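Local atomic coordinates of phiAB6 tailspike (Unidentified phage, PDB entry 5JS4), a protein that probably binds and fragments the exopolysaccharide of Acinetobacter baumannii, working as the beta-helical tailspike trimer of a bacteriophage. Residues N407-F415 with M428-D438; A483-Y494 with T514-E525. All blocks are in the same frame, centred on the assembly; numbering follows the deposited sequence.

Contact 1 (N407-F415 with M428-D438); sequences NRVSTTGTF and MIFDRDVHGCD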
loop_
_atom_site.group_PDB
_atom_site.type_symbol
_atom_site.label_atom_id
_atom_site.label_comp_id
_atom_site.label_asym_id
_atom_site.label_seq_id
_atom_site.Cartn_x
_atom_site.Cartn_y
_atom_site.Cartn_z
ATOM N N ASN A 407 -22.070 20.310 4.465
ATOM C CA ASN A 407 -21.105 19.735 5.405
ATOM C C ASN A 407 -21.493 18.313 5.823
ATOM O O ASN A 407 -21.513 17.983 7.010
ATOM C CB ASN A 407 -20.951 20.643 6.637
ATOM C CG ASN A 407 -19.738 20.289 7.483
ATOM O OD1 ASN A 407 -18.668 19.981 6.957
ATOM N ND2 ASN A 407 -19.897 20.337 8.801
ATOM N N ARG A 408 -21.810 17.480 4.833
ATOM C CA ARG A 408 -22.143 16.075 5.074
ATOM C C ARG A 408 -20.908 15.266 5.478
ATOM O O ARG A 408 -21.030 14.256 6.172
ATOM C CB ARG A 408 -22.767 15.443 3.827
ATOM C CG ARG A 408 -24.134 15.986 3.442
ATOM C CD ARG A 408 -24.664 15.261 2.214
ATOM N NE ARG A 408 -25.984 15.737 1.800
ATOM C CZ ARG A 408 -27.148 15.277 2.259
ATOM N NH1 ARG A 408 -27.198 14.311 3.175
ATOM N NH2 ARG A 408 -28.282 15.795 1.798
ATOM N N VAL A 409 -19.738 15.735 5.039
ATOM C CA VAL A 409 -18.438 15.065 5.210
ATOM C C VAL A 409 -18.276 13.966 4.161
ATOM O O VAL A 409 -19.041 13.004 4.127
ATOM C CB VAL A 409 -18.192 14.506 6.634
ATOM C CG1 VAL A 409 -16.787 13.922 6.739
ATOM C CG2 VAL A 409 -18.375 15.599 7.678
ATOM N N SER A 410 -17.275 14.138 3.303
ATOM C CA SER A 410 -16.952 13.165 2.267
ATOM C C SER A 410 -16.236 11.963 2.866
ATOM O O SER A 410 -15.374 12.113 3.734
ATOM C CB SER A 410 -16.066 13.807 1.198
ATOM O OG SER A 410 -16.806 14.712 0.402
ATOM N N THR A 411 -16.611 10.772 2.406
ATOM C CA THR A 411 -15.947 9.541 2.815
ATOM C C THR A 411 -15.741 8.606 1.639
ATOM O O THR A 411 -16.313 8.796 0.563
ATOM C CB THR A 411 -16.755 8.749 3.867
ATOM O OG1 THR A 411 -17.859 8.089 3.233
ATOM C CG2 THR A 411 -17.261 9.653 4.984
ATOM N N THR A 412 -14.913 7.593 1.876
ATOM C CA THR A 412 -14.820 6.406 1.029
ATOM C C THR A 412 -14.815 6.711 -0.472
ATOM O O THR A 412 -15.556 6.107 -1.257
ATOM C CB THR A 412 -15.912 5.377 1.397
ATOM O OG1 THR A 412 -17.218 5.968 1.299
ATOM C CG2 THR A 412 -15.695 4.875 2.815
ATOM N N GLY A 413 -13.962 7.660 -0.848
ATOM C CA GLY A 413 -13.712 7.993 -2.242
ATOM C C GLY A 413 -12.330 7.516 -2.638
ATOM O O GLY A 413 -11.392 7.635 -1.853
ATOM N N THR A 414 -12.204 6.968 -3.844
ATOM C CA THR A 414 -10.909 6.513 -4.343
ATOM C C THR A 414 -10.523 7.308 -5.585
ATOM O O THR A 414 -11.356 7.569 -6.457
ATOM C CB THR A 414 -10.898 5.001 -4.646
ATOM O OG1 THR A 414 -11.800 4.704 -5.719
ATOM C CG2 THR A 414 -11.293 4.201 -3.404
ATOM N N PHE A 415 -9.249 7.683 -5.642
ATOM C CA PHE A 415 -8.712 8.531 -6.694
ATOM C C PHE A 415 -7.379 7.951 -7.134
ATOM O O PHE A 415 -6.369 8.137 -6.461
ATOM C CB PHE A 415 -8.567 9.962 -6.183
ATOM C CG PHE A 415 -9.878 10.591 -5.820
ATOM C CD1 PHE A 415 -10.669 11.186 -6.793
ATOM C CD2 PHE A 415 -10.346 10.543 -4.516
ATOM C CE1 PHE A 415 -11.890 11.749 -6.466
ATOM C CE2 PHE A 415 -11.571 11.096 -4.185
ATOM C CZ PHE A 415 -12.342 11.700 -5.161
ATOM N N MET A 428 -7.160 19.069 -6.997
ATOM C CA MET A 428 -8.420 18.792 -6.307
ATOM C C MET A 428 -8.663 19.810 -5.201
ATOM O O MET A 428 -7.749 20.141 -4.448
ATOM C CB MET A 428 -8.399 17.393 -5.690
ATOM C CG MET A 428 -8.125 16.280 -6.684
ATOM S SD MET A 428 -8.195 14.645 -5.935
ATOM C CE MET A 428 -9.941 14.471 -5.591
ATOM N N ILE A 429 -9.901 20.294 -5.107
ATOM C CA ILE A 429 -10.309 21.191 -4.032
ATOM C C ILE A 429 -11.536 20.630 -3.325
ATOM O O ILE A 429 -12.591 20.457 -3.936
ATOM C CB ILE A 429 -10.642 22.607 -4.551
ATOM C CG1 ILE A 429 -9.420 23.234 -5.226
ATOM C CG2 ILE A 429 -11.124 23.495 -3.405
ATOM C CD1 ILE A 429 -9.709 24.533 -5.953
ATOM N N PHE A 430 -11.367 20.341 -2.038
ATOM C CA PHE A 430 -12.466 20.057 -1.131
ATOM C C PHE A 430 -12.622 21.276 -0.231
ATOM O O PHE A 430 -11.711 21.604 0.522
ATOM C CB PHE A 430 -12.148 18.834 -0.267
ATOM C CG PHE A 430 -12.009 17.552 -1.045
ATOM C CD1 PHE A 430 -13.116 16.747 -1.280
ATOM C CD2 PHE A 430 -10.771 17.140 -1.521
ATOM C CE1 PHE A 430 -12.996 15.561 -1.986
ATOM C CE2 PHE A 430 -10.644 15.955 -2.229
ATOM C CZ PHE A 430 -11.758 15.165 -2.462
ATOM N N ASP A 431 -13.760 21.961 -0.306
ATOM C CA ASP A 431 -13.982 23.123 0.564
ATOM C C ASP A 431 -14.079 22.711 2.033
ATOM O O ASP A 431 -13.820 23.521 2.922
ATOM C CB ASP A 431 -15.249 23.887 0.163
ATOM C CG ASP A 431 -15.080 24.694 -1.113
ATOM O OD1 ASP A 431 -13.935 24.888 -1.578
ATOM O OD2 ASP A 431 -16.109 25.138 -1.657
ATOM N N ARG A 432 -14.458 21.461 2.289
ATOM C CA ARG A 432 -14.640 20.990 3.655
ATOM C C ARG A 432 -13.862 19.691 3.925
ATOM O O ARG A 432 -12.664 19.635 3.633
ATOM C CB ARG A 432 -16.136 20.907 3.978
ATOM C CG ARG A 432 -16.812 22.273 3.906
ATOM C CD ARG A 432 -18.288 22.212 4.246
ATOM N NE ARG A 432 -18.861 23.548 4.395
ATOM C CZ ARG A 432 -19.151 24.377 3.391
ATOM N NH1 ARG A 432 -19.667 25.574 3.661
ATOM N NH2 ARG A 432 -18.935 24.037 2.121
ATOM N N ASP A 433 -14.515 18.665 4.472
ATOM C CA ASP A 433 -13.808 17.565 5.143
ATOM C C ASP A 433 -13.837 16.256 4.362
ATOM O O ASP A 433 -14.848 15.904 3.756
ATOM C CB ASP A 433 -14.406 17.329 6.531
ATOM C CG ASP A 433 -14.371 18.569 7.407
ATOM O OD1 ASP A 433 -13.723 19.569 7.029
ATOM O OD2 ASP A 433 -14.993 18.537 8.487
ATOM N N VAL A 434 -12.720 15.534 4.410
ATOM C CA VAL A 434 -12.553 14.270 3.699
ATOM C C VAL A 434 -12.040 13.202 4.666
ATOM O O VAL A 434 -11.022 13.404 5.330
ATOM C CB VAL A 434 -11.553 14.434 2.539
ATOM C CG1 VAL A 434 -11.448 13.154 1.733
ATOM C CG2 VAL A 434 -11.971 15.579 1.634
ATOM N N HIS A 435 -12.753 12.074 4.731
ATOM C CA HIS A 435 -12.440 10.967 5.636
ATOM C C HIS A 435 -12.345 9.659 4.859
ATOM O O HIS A 435 -13.182 9.393 4.006
ATOM C CB HIS A 435 -13.556 10.785 6.673
ATOM C CG HIS A 435 -13.562 11.802 7.771
ATOM N ND1 HIS A 435 -13.604 13.158 7.541
ATOM C CD2 HIS A 435 -13.579 11.649 9.115
ATOM C CE1 HIS A 435 -13.626 13.799 8.697
ATOM N NE2 HIS A 435 -13.614 12.906 9.668
ATOM N N GLY A 436 -11.354 8.828 5.163
ATOM C CA GLY A 436 -11.340 7.454 4.650
ATOM C C GLY A 436 -11.230 7.317 3.143
ATOM O O GLY A 436 -11.675 6.317 2.577
ATOM N N CYS A 437 -10.635 8.313 2.494
ATOM C CA CYS A 437 -10.463 8.306 1.048
ATOM C C CYS A 437 -9.058 7.831 0.698
ATOM O O CYS A 437 -8.154 7.889 1.530
ATOM C CB CYS A 437 -10.723 9.701 0.476
ATOM S SG CYS A 437 -12.452 10.228 0.592
ATOM N N ASP A 438 -8.889 7.369 -0.537
ATOM C CA ASP A 438 -7.635 6.792 -1.001
ATOM C C ASP A 438 -7.168 7.508 -2.262
ATOM O O ASP A 438 -7.955 7.725 -3.181
ATOM C CB ASP A 438 -7.828 5.304 -1.295
ATOM C CG ASP A 438 -6.520 4.552 -1.400
ATOM O OD1 ASP A 438 -5.693 4.673 -0.475
ATOM O OD2 ASP A 438 -6.328 3.825 -2.401
HETATM O O HOH W 1 -17.367 18.231 5.184
HETATM O O HOH W 2 -17.544 18.546 9.861
HETATM O O HOH W 3 -16.567 17.130 1.880
#
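Two successive coils of a right-handed parallel beta-helix, the pectate lyase-like fold, meet between 407-415 and 428-438. Ser410 lies beside Val434 and Thr414 beside Asp438 as parallel bridges, with CA atoms 4.8 and 4.7 Å apart. Ser410 uses both its backbone N and its O on 428-438: N donates to Asp433 O and O accepts from His435 N. After the bend at Thr412 and Gly436 the pairing resumes, Asp438 N bonding to Gly413 O while Phe415 N bonds to Asp438 O. In the bend, Gly413 N makes a weak bond to Cys437 SG (3.3 Å).

Inside the coil, Met428 CE sits 3.5 Å from the centroid of the Phe415 ring and only 14° off its normal, a CH-pi contact over the face. The methionine chain bends at its last torsion (chi3 70°), which carries the methyl over the ring centre; SD stays farther off, above the same ring, in a Met-aromatic contact. Ile400 of the adjacent strand 398-402 packs on both residues. On the outer side, Val409 CG1 comes within 3.4 Å of His435 ND1, obliquely to the imidazole, and this buried nitrogen has no polar partner in the model. Near Asn407, water joins the segments: one molecule donates to Asn407 OD1 (2.8 Å) and accepts from Asp433 N, and another accepts from Asn407 ND2 and donates to Asp433 OD2, while OD1 forms a salt bridge with Arg454.

Contact 2 (A483-Y494 with T514-E525); sequences ANSCYGNSFTGY and TNNYGGVSVSAE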
loop_
_atom_site.group_PDB
_atom_site.type_symbol
_atom_site.label_atom_id
_atom_site.label_comp_id
_atom_site.label_asym_id
_atom_site.label_seq_id
_atom_site.Cartn_x
_atom_site.Cartn_y
_atom_site.Cartn_z
ATOM N N ALA A 483 -6.886 23.782 11.507
ATOM C CA ALA A 483 -5.936 23.566 12.600
ATOM C C ALA A 483 -6.111 22.165 13.179
ATOM O O ALA A 483 -7.223 21.775 13.533
ATOM C CB ALA A 483 -6.128 24.616 13.685
ATOM N N ASN A 484 -5.010 21.413 13.262
ATOM C CA ASN A 484 -5.033 20.010 13.702
ATOM C C ASN A 484 -6.072 19.164 12.953
ATOM O O ASN A 484 -6.627 18.206 13.502
ATOM C CB ASN A 484 -5.254 19.913 15.221
ATOM C CG ASN A 484 -3.989 20.180 16.019
ATOM O OD1 ASN A 484 -2.876 20.106 15.498
ATOM N ND2 ASN A 484 -4.158 20.477 17.303
ATOM N N SER A 485 -6.315 19.513 11.691
ATOM C CA SER A 485 -7.355 18.865 10.897
ATOM C C SER A 485 -6.791 17.888 9.874
ATOM O O SER A 485 -7.530 17.371 9.042
ATOM C CB SER A 485 -8.214 19.912 10.194
ATOM O OG SER A 485 -8.836 20.765 11.138
ATOM N N CYS A 486 -5.483 17.648 9.934
ATOM C CA CYS A 486 -4.858 16.579 9.166
ATOM C C CYS A 486 -4.365 15.540 10.160
ATOM O O CYS A 486 -3.389 15.771 10.877
ATOM C CB CYS A 486 -3.704 17.108 8.320
ATOM S SG CYS A 486 -2.940 15.837 7.286
ATOM N N TYR A 487 -5.057 14.406 10.220
ATOM C CA TYR A 487 -4.766 13.393 11.227
ATOM C C TYR A 487 -5.226 12.009 10.791
ATOM O O TYR A 487 -6.117 11.872 9.951
ATOM C CB TYR A 487 -5.435 13.767 12.556
ATOM C CG TYR A 487 -6.948 13.807 12.504
ATOM C CD1 TYR A 487 -7.704 12.669 12.771
ATOM C CD2 TYR A 487 -7.624 14.985 12.196
ATOM C CE1 TYR A 487 -9.088 12.699 12.725
ATOM C CE2 TYR A 487 -9.009 15.023 12.144
ATOM C CZ TYR A 487 -9.737 13.880 12.411
ATOM O OH TYR A 487 -11.113 13.914 12.364
ATOM N N GLY A 488 -4.606 10.988 11.369
ATOM C CA GLY A 488 -5.022 9.608 11.159
ATOM C C GLY A 488 -4.656 9.024 9.807
ATOM O O GLY A 488 -5.136 7.955 9.448
ATOM N N ASN A 489 -3.776 9.700 9.074
ATOM C CA ASN A 489 -3.523 9.359 7.679
ATOM C C ASN A 489 -2.403 8.350 7.477
ATOM O O ASN A 489 -1.590 8.106 8.370
ATOM C CB ASN A 489 -3.219 10.629 6.893
ATOM C CG ASN A 489 -4.381 11.600 6.911
ATOM O OD1 ASN A 489 -5.469 11.282 6.429
ATOM N ND2 ASN A 489 -4.169 12.780 7.485
ATOM N N SER A 490 -2.393 7.765 6.284
ATOM C CA SER A 490 -1.339 6.865 5.847
ATOM C C SER A 490 -0.659 7.495 4.640
ATOM O O SER A 490 -1.249 7.566 3.564
ATOM C CB SER A 490 -1.929 5.511 5.455
ATOM O OG SER A 490 -2.622 4.911 6.532
ATOM N N PHE A 491 0.568 7.969 4.835
ATOM C CA PHE A 491 1.380 8.520 3.757
ATOM C C PHE A 491 2.390 7.447 3.370
ATOM O O PHE A 491 3.564 7.503 3.744
ATOM C CB PHE A 491 2.080 9.801 4.215
ATOM C CG PHE A 491 1.151 10.822 4.812
ATOM C CD1 PHE A 491 0.183 11.444 4.030
ATOM C CD2 PHE A 491 1.249 11.172 6.154
ATOM C CE1 PHE A 491 -0.672 12.388 4.579
ATOM C CE2 PHE A 491 0.404 12.121 6.702
ATOM C CZ PHE A 491 -0.561 12.727 5.914
ATOM N N THR A 492 1.917 6.453 2.626
ATOM C CA THR A 492 2.662 5.206 2.471
ATOM C C THR A 492 3.139 4.917 1.048
ATOM O O THR A 492 3.425 3.773 0.706
ATOM C CB THR A 492 1.841 4.027 3.023
ATOM O OG1 THR A 492 0.550 4.009 2.403
ATOM C CG2 THR A 492 1.673 4.171 4.524
ATOM N N GLY A 493 3.254 5.960 0.235
ATOM C CA GLY A 493 3.964 5.873 -1.037
ATOM C C GLY A 493 4.996 6.979 -1.111
ATOM O O GLY A 493 4.914 7.969 -0.379
ATOM N N TYR A 494 5.985 6.811 -1.981
ATOM C CA TYR A 494 6.961 7.866 -2.194
ATOM C C TYR A 494 6.296 9.057 -2.888
ATOM O O TYR A 494 5.507 8.882 -3.819
ATOM C CB TYR A 494 8.149 7.367 -3.020
ATOM C CG TYR A 494 9.247 8.401 -3.132
ATOM C CD1 TYR A 494 10.084 8.673 -2.056
ATOM C CD2 TYR A 494 9.431 9.125 -4.306
ATOM C CE1 TYR A 494 11.079 9.634 -2.148
ATOM C CE2 TYR A 494 10.423 10.085 -4.407
ATOM C CZ TYR A 494 11.244 10.336 -3.325
ATOM O OH TYR A 494 12.230 11.291 -3.418
ATOM N N THR A 514 2.259 21.470 17.484
ATOM C CA THR A 514 0.868 21.314 17.076
ATOM C C THR A 514 0.776 21.541 15.565
ATOM O O THR A 514 1.721 22.034 14.951
ATOM C CB THR A 514 -0.049 22.289 17.855
ATOM O OG1 THR A 514 -1.417 21.886 17.727
ATOM C CG2 THR A 514 0.123 23.728 17.372
ATOM N N ASN A 515 -0.359 21.171 14.974
ATOM C CA ASN A 515 -0.589 21.316 13.530
ATOM C C ASN A 515 0.354 20.495 12.647
ATOM O O ASN A 515 0.651 20.887 11.521
ATOM C CB ASN A 515 -0.547 22.798 13.101
ATOM C CG ASN A 515 -1.781 23.568 13.524
ATOM O OD1 ASN A 515 -2.879 23.016 13.586
ATOM N ND2 ASN A 515 -1.610 24.859 13.803
ATOM N N ASN A 516 0.822 19.353 13.143
ATOM C CA ASN A 516 1.485 18.394 12.265
ATOM C C ASN A 516 0.457 17.786 11.331
ATOM O O ASN A 516 -0.725 17.698 11.670
ATOM C CB ASN A 516 2.139 17.266 13.056
ATOM C CG ASN A 516 3.227 17.755 13.981
ATOM O OD1 ASN A 516 4.225 18.326 13.538
ATOM N ND2 ASN A 516 3.049 17.527 15.275
ATOM N N TYR A 517 0.906 17.374 10.154
ATOM C CA TYR A 517 0.085 16.535 9.291
ATOM C C TYR A 517 0.175 15.129 9.874
ATOM O O TYR A 517 1.144 14.403 9.647
ATOM C CB TYR A 517 0.566 16.585 7.841
ATOM C CG TYR A 517 0.105 17.807 7.063
ATOM C CD1 TYR A 517 -0.007 19.058 7.673
ATOM C CD2 TYR A 517 -0.190 17.715 5.707
ATOM C CE1 TYR A 517 -0.418 20.169 6.956
ATOM C CE2 TYR A 517 -0.598 18.823 4.986
ATOM C CZ TYR A 517 -0.711 20.045 5.615
ATOM O OH TYR A 517 -1.110 21.154 4.904
ATOM N N GLY A 518 -0.832 14.774 10.661
ATOM C CA GLY A 518 -0.807 13.557 11.453
ATOM C C GLY A 518 -0.963 12.297 10.631
ATOM O O GLY A 518 -1.832 12.207 9.757
ATOM N N GLY A 519 -0.118 11.317 10.925
ATOM C CA GLY A 519 -0.209 10.015 10.298
ATOM C C GLY A 519 1.086 9.236 10.341
ATOM O O GLY A 519 2.088 9.674 10.916
ATOM N N VAL A 520 1.037 8.058 9.736
ATOM C CA VAL A 520 2.216 7.241 9.525
ATOM C C VAL A 520 2.749 7.577 8.138
ATOM O O VAL A 520 1.971 7.779 7.206
ATOM C CB VAL A 520 1.895 5.730 9.671
ATOM C CG1 VAL A 520 0.908 5.247 8.612
ATOM C CG2 VAL A 520 3.167 4.899 9.632
ATOM N N SER A 521 4.070 7.664 8.015
ATOM C CA SER A 521 4.711 7.939 6.738
ATOM C C SER A 521 5.742 6.847 6.483
ATOM O O SER A 521 6.615 6.611 7.314
ATOM C CB SER A 521 5.367 9.321 6.753
ATOM O OG SER A 521 5.757 9.722 5.451
ATOM N N VAL A 522 5.609 6.166 5.347
ATOM C CA VAL A 522 6.492 5.058 4.991
ATOM C C VAL A 522 6.976 5.232 3.560
ATOM O O VAL A 522 6.174 5.271 2.631
ATOM C CB VAL A 522 5.770 3.700 5.104
ATOM C CG1 VAL A 522 6.695 2.548 4.711
ATOM C CG2 VAL A 522 5.233 3.499 6.513
ATOM N N SER A 523 8.289 5.347 3.401
ATOM C CA SER A 523 8.920 5.358 2.089
ATOM C C SER A 523 10.397 5.064 2.273
ATOM O O SER A 523 10.864 4.873 3.393
ATOM C CB SER A 523 8.747 6.717 1.407
ATOM O OG SER A 523 9.645 7.667 1.946
ATOM N N ALA A 524 11.141 5.063 1.174
ATOM C CA ALA A 524 12.587 4.898 1.248
ATOM C C ALA A 524 13.267 6.013 2.048
ATOM O O ALA A 524 14.409 5.853 2.470
ATOM C CB ALA A 524 13.176 4.818 -0.147
ATOM N N GLU A 525 12.565 7.132 2.244
ATOM C CA GLU A 525 13.066 8.255 3.043
ATOM C C GLU A 525 13.052 7.963 4.542
ATOM O O GLU A 525 13.759 8.611 5.307
ATOM C CB GLU A 525 12.224 9.514 2.806
ATOM C CG GLU A 525 12.166 10.004 1.371
ATOM C CD GLU A 525 11.349 11.277 1.231
ATOM O OE1 GLU A 525 10.204 11.318 1.731
ATOM O OE2 GLU A 525 11.848 12.241 0.617
HETATM O O HOH W 4 -3.172 19.023 11.268
HETATM O O HOH W 5 6.251 3.380 0.658
HETATM O O HOH W 6 13.815 11.749 -1.296
#
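One face of the Tyr517 ring carries Cys486 CB, offset toward the rim, and the edge of the Tyr494 ring meets Ser523 OG and Glu525 CG; both pairs join neighbouring coils near the C-terminal end of the parallel beta-helix. Cys486 SG lies 4.2 Å from the Tyr517 centroid but 37° off the ring normal, an oblique sulfur-aromatic contact. Its SG stands opposite the backbone N (chi1 -177°), which brings it against Tyr517 CB and CG, while Tyr517 OH is bonded to Val480 N. The Phe491 ring meets the other backbone obliquely, its CE2 3.8 Å from Gly518 O. At Tyr494 the ring and the Glu525 carboxylate are turned steeply against each other, and one water bonds to both Tyr494 OH and Glu525 OE2; His458 of the third subunit stacks on this tyrosine.

Strands 489-491 and 519-523 run parallel, their axes 12° apart and 4.6 Å at closest approach. Phe491 N donates nearly straight to Val520 O, and Val522 N donates to Phe491 O. Gly519 lies close to Asn489 O, its CA 3.0 Å away. Val522 packs on Val522 of the second subunit and on Val520 of the third.

Ahead of the strands, Asn484 and Asn515 clasp each other reciprocally, with their amide planes well inclined: Asn515 OD1 accepts from Asn484 N at 2.7 Å, and Asn484 OD1 accepts from Asn515 N at 2.8 Å.

In the fold
Along the chain the contacts follow in series, neither nested nor crossed: contact 1 closes before contact 2 opens. In contact 1 the 12 residues between 407-415 and 428-438, six of them in strands, complete a coil of the beta-helix that is 24 residues long by the Ser410-Val434 register. In contact 2, 19 residues separate the segments, and 519-523 comes alongside 489-491, after which the chain turns back into the antiparallel strand 526-530. The four-stranded parallel sheet links them, running from 410-411 through 433-435 and 455-457 to 486-487. Their centres are 16 Å apart, yet they touch, with His435 NE2 3.8 Å from Tyr487 OH. Both also reach the second subunit.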